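Long-range contacts in phosphoribosylaminoimidazole carboxylase, ATPase subunit (Bacillus anthracis, PDB 4DLK), which probably uses ATP and bicarbonate to convert aminoimidazole ribonucleotide into N5-carboxyaminoimidazole ribonucleotide in purine biosynthesis: residues L252-F257 with N267-R272; K189-I194 with V223-T228. One frame throughout, in Å; residues are numbered along the deposited sequence.

Interaction 1 (L252-F257 with N267-R272); sequences LAVEMF and NELAPR. With CA (calcium ion), chain D; CA (calcium ion), chain C; ATP (adenosine-5'-triphosphate), chain G; ATP (adenosine-5'-triphosphate), chain F.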
loop_
_atom_site.group_PDB
_atom_site.type_symbol
_atom_site.label_atom_id
_atom_site.label_comp_id
_atom_site.label_asym_id
_atom_site.label_seq_id
_atom_site.Cartn_x
_atom_site.Cartn_y
_atom_site.Cartn_z
ATOM N N LEU A 252 -0.693 12.170 15.290
ATOM C CA LEU A 252 -0.620 13.606 15.527
ATOM C C LEU A 252 0.347 14.253 14.551
ATOM O O LEU A 252 1.522 13.888 14.494
ATOM C CB LEU A 252 -0.203 13.909 16.969
ATOM C CG LEU A 252 -0.176 15.384 17.384
ATOM C CD1 LEU A 252 -1.590 15.949 17.459
ATOM C CD2 LEU A 252 0.530 15.532 18.726
ATOM N N ALA A 253 -0.168 15.196 13.771
ATOM C CA ALA A 253 0.648 15.982 12.855
ATOM C C ALA A 253 1.057 17.259 13.573
ATOM O O ALA A 253 0.193 18.026 14.029
ATOM C CB ALA A 253 -0.150 16.312 11.601
ATOM N N VAL A 254 2.366 17.475 13.707
ATOM C CA VAL A 254 2.872 18.662 14.389
ATOM C C VAL A 254 3.521 19.594 13.366
ATOM O O VAL A 254 4.589 19.278 12.817
ATOM C CB VAL A 254 3.899 18.309 15.488
ATOM C CG1 VAL A 254 4.316 19.567 16.235
ATOM C CG2 VAL A 254 3.337 17.251 16.445
ATOM N N GLU A 255 2.876 20.731 13.110
ATOM C CA GLU A 255 3.405 21.701 12.146
ATOM C C GLU A 255 4.196 22.781 12.878
ATOM O O GLU A 255 3.776 23.274 13.930
ATOM C CB GLU A 255 2.278 22.301 11.294
ATOM C CG GLU A 255 1.558 21.269 10.425
ATOM C CD GLU A 255 0.423 21.881 9.622
ATOM O OE1 GLU A 255 -0.743 21.784 10.056
ATOM O OE2 GLU A 255 0.686 22.484 8.557
ATOM N N MET A 256 5.357 23.120 12.328
ATOM C CA MET A 256 6.333 23.947 13.031
ATOM C C MET A 256 6.947 25.013 12.130
ATOM O O MET A 256 6.891 24.905 10.902
ATOM C CB MET A 256 7.447 23.069 13.599
ATOM C CG MET A 256 6.988 22.073 14.656
ATOM S SD MET A 256 8.229 20.812 14.998
ATOM C CE MET A 256 8.149 19.889 13.468
ATOM N N PHE A 257 7.499 26.050 12.759
ATOM C CA PHE A 257 8.327 27.039 12.096
ATOM C C PHE A 257 9.774 26.799 12.521
ATOM O O PHE A 257 10.056 26.605 13.712
ATOM C CB PHE A 257 7.938 28.470 12.500
ATOM C CG PHE A 257 6.512 28.843 12.196
ATOM C CD1 PHE A 257 5.762 29.552 13.129
ATOM C CD2 PHE A 257 5.920 28.507 10.980
ATOM C CE1 PHE A 257 4.448 29.917 12.855
ATOM C CE2 PHE A 257 4.608 28.862 10.707
ATOM C CZ PHE A 257 3.873 29.571 11.642
ATOM N N ASN A 267 3.462 25.516 15.522
ATOM C CA ASN A 267 2.464 26.363 14.886
ATOM C C ASN A 267 1.052 25.853 15.157
ATOM O O ASN A 267 0.239 26.557 15.765
ATOM C CB ASN A 267 2.729 26.475 13.375
ATOM C CG ASN A 267 1.668 27.285 12.650
ATOM O OD1 ASN A 267 1.127 28.261 13.184
ATOM N ND2 ASN A 267 1.367 26.886 11.420
ATOM N N GLU A 268 0.761 24.638 14.696
ATOM C CA GLU A 268 -0.502 23.985 15.025
ATOM C C GLU A 268 -0.410 22.458 15.012
ATOM O O GLU A 268 0.588 21.878 14.572
ATOM C CB GLU A 268 -1.659 24.485 14.135
ATOM C CG GLU A 268 -1.336 24.601 12.654
ATOM C CD GLU A 268 -2.561 24.914 11.809
ATOM O OE1 GLU A 268 -3.478 25.624 12.274
ATOM O OE2 GLU A 268 -2.620 24.447 10.658
ATOM N N LEU A 269 -1.465 21.826 15.513
ATOM C CA LEU A 269 -1.535 20.375 15.637
ATOM C C LEU A 269 -2.742 19.827 14.899
ATOM O O LEU A 269 -3.793 20.457 14.873
ATOM C CB LEU A 269 -1.647 19.983 17.111
ATOM C CG LEU A 269 -0.564 20.509 18.055
ATOM C CD1 LEU A 269 -0.901 20.152 19.495
ATOM C CD2 LEU A 269 0.797 19.957 17.655
ATOM N N ALA A 270 -2.598 18.641 14.322
ATOM C CA ALA A 270 -3.750 17.928 13.780
ATOM C C ALA A 270 -3.783 16.494 14.321
ATOM O O ALA A 270 -2.846 15.724 14.088
ATOM C CB ALA A 270 -3.728 17.956 12.252
ATOM N N PRO A 271 -4.854 16.132 15.061
ATOM C CA PRO A 271 -4.987 14.795 15.648
ATOM C C PRO A 271 -5.537 13.759 14.651
ATOM O O PRO A 271 -6.586 13.150 14.888
ATOM C CB PRO A 271 -5.970 15.029 16.805
ATOM C CG PRO A 271 -6.851 16.121 16.297
ATOM C CD PRO A 271 -6.001 16.995 15.414
ATOM N N ARG A 272 -4.810 13.570 13.551
ATOM C CA ARG A 272 -5.222 12.724 12.428
ATOM C C ARG A 272 -4.060 12.632 11.435
ATOM O O ARG A 272 -3.138 13.448 11.486
ATOM C CB ARG A 272 -6.441 13.330 11.703
ATOM C CG ARG A 272 -6.241 14.783 11.274
ATOM C CD ARG A 272 -7.230 15.199 10.190
ATOM N NE ARG A 272 -7.196 16.638 9.927
ATOM C CZ ARG A 272 -6.339 17.240 9.105
ATOM N NH1 ARG A 272 -5.407 16.534 8.464
ATOM N NH2 ARG A 272 -6.405 18.555 8.929
HETATM CA CA CA D . -1.695 23.617 8.600
HETATM CA CA CA C . -4.856 24.848 10.093
HETATM P PG ATP G . -2.731 21.620 5.710
HETATM O O1G ATP G . -4.080 22.189 5.320
HETATM O O2G ATP G . -1.622 21.886 4.720
HETATM O O3G ATP G . -2.325 21.868 7.148
HETATM P PB ATP G . -4.268 19.238 5.958
HETATM O O1B ATP G . -4.011 17.754 6.134
HETATM O O2B ATP G . -4.953 20.013 7.069
HETATM O O3B ATP G . -2.898 20.003 5.597
HETATM P PA ATP G . -6.119 18.353 3.973
HETATM O O1A ATP G . -5.368 17.110 3.562
HETATM O O2A ATP G . -6.961 19.110 2.974
HETATM O O3A ATP G . -5.114 19.453 4.609
HETATM O "O5'" ATP G . -7.033 17.980 5.231
HETATM C "C5'" ATP G . -8.166 17.137 5.083
HETATM C "C4'" ATP G . -8.928 17.328 6.378
HETATM O "O4'" ATP G . -9.406 18.672 6.468
HETATM C "C3'" ATP G . -10.127 16.407 6.483
HETATM O "O3'" ATP G . -10.051 15.818 7.787
HETATM C "C2'" ATP G . -11.326 17.328 6.366
HETATM O "O2'" ATP G . -12.423 16.853 7.154
HETATM C "C1'" ATP G . -10.766 18.645 6.902
HETATM N N9 ATP G . -11.506 19.857 6.458
HETATM C C8 ATP G . -12.098 20.059 5.258
HETATM N N7 ATP G . -12.685 21.285 5.205
HETATM C C5 ATP G . -12.470 21.891 6.388
HETATM C C6 ATP G . -12.817 23.198 7.004
HETATM N N6 ATP G . -13.531 24.115 6.309
HETATM N N1 ATP G . -12.396 23.441 8.272
HETATM C C2 ATP G . -11.685 22.532 8.972
HETATM N N3 ATP G . -11.336 21.325 8.475
HETATM C C4 ATP G . -11.690 20.950 7.213
HETATM P PG ATP F . -4.088 25.588 6.707
HETATM O O1G ATP F . -3.598 24.931 7.979
HETATM O O2G ATP F . -3.052 25.556 5.597
HETATM O O3G ATP F . -5.468 25.149 6.284
HETATM P PB ATP F . -4.327 27.883 8.463
HETATM O O1B ATP F . -4.707 29.311 8.213
HETATM O O2B ATP F . -5.080 27.045 9.461
HETATM O O3B ATP F . -4.313 27.161 7.011
HETATM P PA ATP F . -1.894 28.667 9.797
HETATM O O1A ATP F . -0.629 27.895 10.049
HETATM O O2A ATP F . -2.744 29.106 10.961
HETATM O O3A ATP F . -2.753 27.778 8.775
HETATM O "O5'" ATP F . -1.478 29.979 8.956
HETATM C "C5'" ATP F . -1.207 29.892 7.557
HETATM C "C4'" ATP F . 0.152 30.488 7.214
HETATM O "O4'" ATP F . 0.295 31.786 7.805
HETATM C "C3'" ATP F . 1.310 29.662 7.756
HETATM O "O3'" ATP F . 1.726 28.641 6.845
HETATM C "C2'" ATP F . 2.403 30.687 7.981
HETATM O "O2'" ATP F . 3.190 30.852 6.796
HETATM C "C1'" ATP F . 1.652 31.980 8.225
HETATM N N9 ATP F . 1.707 32.260 9.676
HETATM C C8 ATP F . 0.768 31.918 10.584
HETATM N N7 ATP F . 1.126 32.316 11.828
HETATM C C5 ATP F . 2.318 32.926 11.729
HETATM C C6 ATP F . 3.259 33.580 12.666
HETATM N N6 ATP F . 2.976 33.661 13.990
HETATM N N1 ATP F . 4.409 34.089 12.154
HETATM C C2 ATP F . 4.704 34.014 10.836
HETATM N N3 ATP F . 3.890 33.437 9.931
HETATM C C4 ATP F . 2.704 32.884 10.308
HETATM O O HOH W 1 3.858 25.345 9.728
HETATM O O HOH W 2 -6.644 25.615 11.475
HETATM O O HOH W 3 -6.513 24.187 8.629
HETATM O O HOH W 4 -5.396 23.005 11.455
HETATM O O HOH W 5 -0.043 25.405 9.230
HETATM O O HOH W 6 -0.595 24.735 6.620
#

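Interaction 2 (K189-I194 with V223-T228); sequences KEVSVI and VPARIT. With ATP (adenosine-5'-triphosphate), chain F.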
loop_
_atom_site.group_PDB
_atom_site.type_symbol
_atom_site.label_atom_id
_atom_site.label_comp_id
_atom_site.label_asym_id
_atom_site.label_seq_id
_atom_site.Cartn_x
_atom_site.Cartn_y
_atom_site.Cartn_z
ATOM N N LYS A 189 11.958 28.004 7.181
ATOM C CA LYS A 189 11.191 26.881 6.634
ATOM C C LYS A 189 10.013 26.526 7.534
ATOM O O LYS A 189 10.102 26.641 8.757
ATOM C CB LYS A 189 12.069 25.634 6.510
ATOM C CG LYS A 189 13.393 25.811 5.778
ATOM C CD LYS A 189 13.230 25.753 4.273
ATOM C CE LYS A 189 14.567 25.453 3.598
ATOM N NZ LYS A 189 14.434 25.622 2.128
ATOM N N GLU A 190 8.917 26.093 6.918
ATOM C CA GLU A 190 7.835 25.437 7.651
ATOM C C GLU A 190 8.048 23.945 7.536
ATOM O O GLU A 190 8.286 23.427 6.435
ATOM C CB GLU A 190 6.469 25.810 7.084
ATOM C CG GLU A 190 6.223 27.302 7.056
ATOM C CD GLU A 190 4.786 27.647 6.759
ATOM O OE1 GLU A 190 4.551 28.374 5.772
ATOM O OE2 GLU A 190 3.895 27.191 7.511
ATOM N N VAL A 191 7.983 23.262 8.676
ATOM C CA VAL A 191 8.249 21.828 8.730
ATOM C C VAL A 191 7.166 21.123 9.530
ATOM O O VAL A 191 6.424 21.767 10.282
ATOM C CB VAL A 191 9.648 21.504 9.328
ATOM C CG1 VAL A 191 10.758 22.062 8.447
ATOM C CG2 VAL A 191 9.782 22.024 10.756
ATOM N N SER A 192 7.063 19.809 9.363
ATOM C CA SER A 192 6.095 19.035 10.125
ATOM C C SER A 192 6.630 17.663 10.478
ATOM O O SER A 192 7.497 17.107 9.786
ATOM C CB SER A 192 4.756 18.918 9.388
ATOM O OG SER A 192 4.856 18.051 8.273
ATOM N N VAL A 193 6.123 17.134 11.583
ATOM C CA VAL A 193 6.446 15.791 11.998
ATOM C C VAL A 193 5.161 15.054 12.338
ATOM O O VAL A 193 4.303 15.566 13.075
ATOM C CB VAL A 193 7.401 15.786 13.215
ATOM C CG1 VAL A 193 7.651 14.367 13.696
ATOM C CG2 VAL A 193 8.724 16.441 12.851
ATOM N N ILE A 194 5.032 13.858 11.782
ATOM C CA ILE A 194 3.932 12.977 12.126
ATOM C C ILE A 194 4.419 12.082 13.257
ATOM O O ILE A 194 5.450 11.417 13.125
ATOM C CB ILE A 194 3.503 12.089 10.936
ATOM C CG1 ILE A 194 3.302 12.905 9.639
ATOM C CG2 ILE A 194 2.292 11.237 11.308
ATOM C CD1 ILE A 194 2.164 13.902 9.633
ATOM N N VAL A 223 11.229 15.540 1.820
ATOM C CA VAL A 223 11.803 14.692 2.868
ATOM C C VAL A 223 13.081 13.984 2.386
ATOM O O VAL A 223 13.041 13.268 1.382
ATOM C CB VAL A 223 10.793 13.632 3.371
ATOM C CG1 VAL A 223 11.279 13.010 4.671
ATOM C CG2 VAL A 223 9.419 14.251 3.589
ATOM N N PRO A 224 14.215 14.171 3.100
ATOM C CA PRO A 224 14.406 14.946 4.335
ATOM C C PRO A 224 14.246 16.445 4.126
ATOM O O PRO A 224 14.678 16.976 3.103
ATOM C CB PRO A 224 15.868 14.647 4.730
ATOM C CG PRO A 224 16.302 13.494 3.868
ATOM C CD PRO A 224 15.494 13.624 2.612
ATOM N N ALA A 225 13.627 17.116 5.096
ATOM C CA ALA A 225 13.564 18.573 5.106
ATOM C C ALA A 225 14.984 19.134 4.978
ATOM O O ALA A 225 15.927 18.601 5.568
ATOM C CB ALA A 225 12.914 19.063 6.394
ATOM N N ARG A 226 15.135 20.189 4.186
ATOM C CA ARG A 226 16.451 20.801 3.966
ATOM C C ARG A 226 16.780 21.776 5.104
ATOM O O ARG A 226 16.785 22.997 4.929
ATOM C CB ARG A 226 16.508 21.475 2.588
ATOM C CG ARG A 226 16.218 20.508 1.444
ATOM C CD ARG A 226 16.047 21.233 0.119
ATOM N NE ARG A 226 14.806 22.001 0.061
ATOM C CZ ARG A 226 14.470 22.799 -0.949
ATOM N NH1 ARG A 226 13.324 23.465 -0.922
ATOM N NH2 ARG A 226 15.282 22.931 -1.991
ATOM N N ILE A 227 17.031 21.202 6.275
ATOM C CA ILE A 227 17.353 21.946 7.485
ATOM C C ILE A 227 18.537 21.277 8.165
ATOM O O ILE A 227 18.846 20.118 7.881
ATOM C CB ILE A 227 16.153 22.011 8.473
ATOM C CG1 ILE A 227 15.685 20.598 8.859
ATOM C CG2 ILE A 227 15.019 22.849 7.889
ATOM C CD1 ILE A 227 14.561 20.550 9.879
ATOM N N THR A 228 19.189 22.012 9.063
ATOM C CA THR A 228 20.334 21.503 9.822
ATOM C C THR A 228 19.958 20.324 10.711
ATOM O O THR A 228 18.785 20.141 11.070
ATOM C CB THR A 228 20.921 22.582 10.760
ATOM O OG1 THR A 228 19.979 22.861 11.806
ATOM C CG2 THR A 228 21.253 23.870 10.002
HETATM P PG ATP F . -4.088 25.588 6.707
HETATM O O1G ATP F . -3.598 24.931 7.979
HETATM O O2G ATP F . -3.052 25.556 5.597
HETATM O O3G ATP F . -5.468 25.149 6.284
HETATM P PB ATP F . -4.327 27.883 8.463
HETATM O O1B ATP F . -4.707 29.311 8.213
HETATM O O2B ATP F . -5.080 27.045 9.461
HETATM O O3B ATP F . -4.313 27.161 7.011
HETATM P PA ATP F . -1.894 28.667 9.797
HETATM O O1A ATP F . -0.629 27.895 10.049
HETATM O O2A ATP F . -2.744 29.106 10.961
HETATM O O3A ATP F . -2.753 27.778 8.775
HETATM O "O5'" ATP F . -1.478 29.979 8.956
HETATM C "C5'" ATP F . -1.207 29.892 7.557
HETATM C "C4'" ATP F . 0.152 30.488 7.214
HETATM O "O4'" ATP F . 0.295 31.786 7.805
HETATM C "C3'" ATP F . 1.310 29.662 7.756
HETATM O "O3'" ATP F . 1.726 28.641 6.845
HETATM C "C2'" ATP F . 2.403 30.687 7.981
HETATM O "O2'" ATP F . 3.190 30.852 6.796
HETATM C "C1'" ATP F . 1.652 31.980 8.225
HETATM N N9 ATP F . 1.707 32.260 9.676
HETATM C C8 ATP F . 0.768 31.918 10.584
HETATM N N7 ATP F . 1.126 32.316 11.828
HETATM C C5 ATP F . 2.318 32.926 11.729
HETATM C C6 ATP F . 3.259 33.580 12.666
HETATM N N6 ATP F . 2.976 33.661 13.990
HETATM N N1 ATP F . 4.409 34.089 12.154
HETATM C C2 ATP F . 4.704 34.014 10.836
HETATM N N3 ATP F . 3.890 33.437 9.931
HETATM C C4 ATP F . 2.704 32.884 10.308
#

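Interaction 1 (L252-F257 with N267-R272)
Residues 252-257 and 267-270 pair as antiparallel strands, with Ala253 and Ala270 bonded to each other in both directions, until a classic beta bulge sets Asn267 and Glu268 together against Glu255. At the bulge Glu255 N donates to Glu268 O at 2.9 Å, while Glu255 O accepts from Asn267 N at 2.8 Å and only weakly from Glu268 N. Glu255 and Glu268 project from the same face. Both carboxylate oxygens of Glu255 hold one calcium ion, and Glu268 OE2 bridges that ion (2.4 Å) and a second calcium, which OE1 also binds; Arg107 bonds to OE1. The hairpin thus contributes two carboxylates to the calcium-ATP site of the ATP-grasp domain, and their common calcium probably offsets the repulsion between Glu255 OE1 and Glu268 OE2, 3.3 Å apart. With CG anti to the backbone N (chi1 177°), Asn267 carries its amide across to the Phe257 ring and the chain F ATP: CB sits over a ring face, a CH-pi contact, the amide plane turned 27° from the ring, and Asn267 ND2 donates to ATP O1A at 2.6 Å. The guanidinium of Arg272, salt-bridged through NE to Glu78, lies between Ala270 CB and C4' of the chain G ATP, and NH1 and NH2 donate to its beta-phosphate. On the reverse face Val254 and Leu269 lie side by side, CG1 to CD2 3.8 Å, against Leu242.

Interaction 2 (K189-I194 with V223-T228)
The side chains of Lys189 and Arg226 meet at about a right angle, the ammonium of the lysine standing over one face of the guanidinium with NZ 3.9 Å from Arg226 NH1. Glu210 OE2 of strand 203-214 forms salt bridges with both Lys189 NZ and Arg226 NH1, which probably offsets much of the repulsion between the like charges. Arg226 NH2 has a further carboxylate partner in Glu360, at the start of helix 359-368, so the guanidinium is gripped from two parts of the fold. A bend at chi2 (-82°) turns the Lys189 chain, and its far end passes the backbone of the loop, CE approaching Arg226 O to 3.6 Å. Nearer its root the same chain runs past Ile227 in the opposite direction, and Lys189 CG lies 4.0 Å from Ile227 CG2. Segment 223-228 is the connection from strand 217-223 of the large antiparallel sheet of the ATP-grasp domain to helix 229-245; Arg226 is the centre of an inverse gamma turn, and Thr228 is the N-cap of the helix, its OG1 bonded to Leu231 N. No hydrogen bond joins this loop to strand 189-194. Val191 contributes the apolar part: CG1 touches both Ala225 CB at 4.2 Å and Ile227 CD1 at 4.3 Å, while the side chain also rests on Val208 and Met256 of the flanking strands. Between Lys189 and Val191, Glu190 reaches the chain F ATP instead, where OE1 accepts from the ribose O2' (3.0 Å) and OE2 from O3' (2.7 Å).

Overall arrangement
Strands 250-258 and 189-197 are neighbours in one antiparallel sheet, so the two contacts share a border: Met256 N lies 2.7 Å from Val191 O, a probable hydrogen bond, and Met256 CE packs on Val193 CG2. Interaction 1 is buried near the centre of the chain and is a paired hairpin whose acidic groups bind calcium. Interaction 2, at the surface with its centre about 13 Å from that of interaction 1, joins the sheet to a loop without any hydrogen bond between the segments, mainly by side-chain packing, and its basic groups are salt-bridged to protein carboxylates. Both serve the chain F ATP, 267-272 at the phosphates and 189-194 at the ribose.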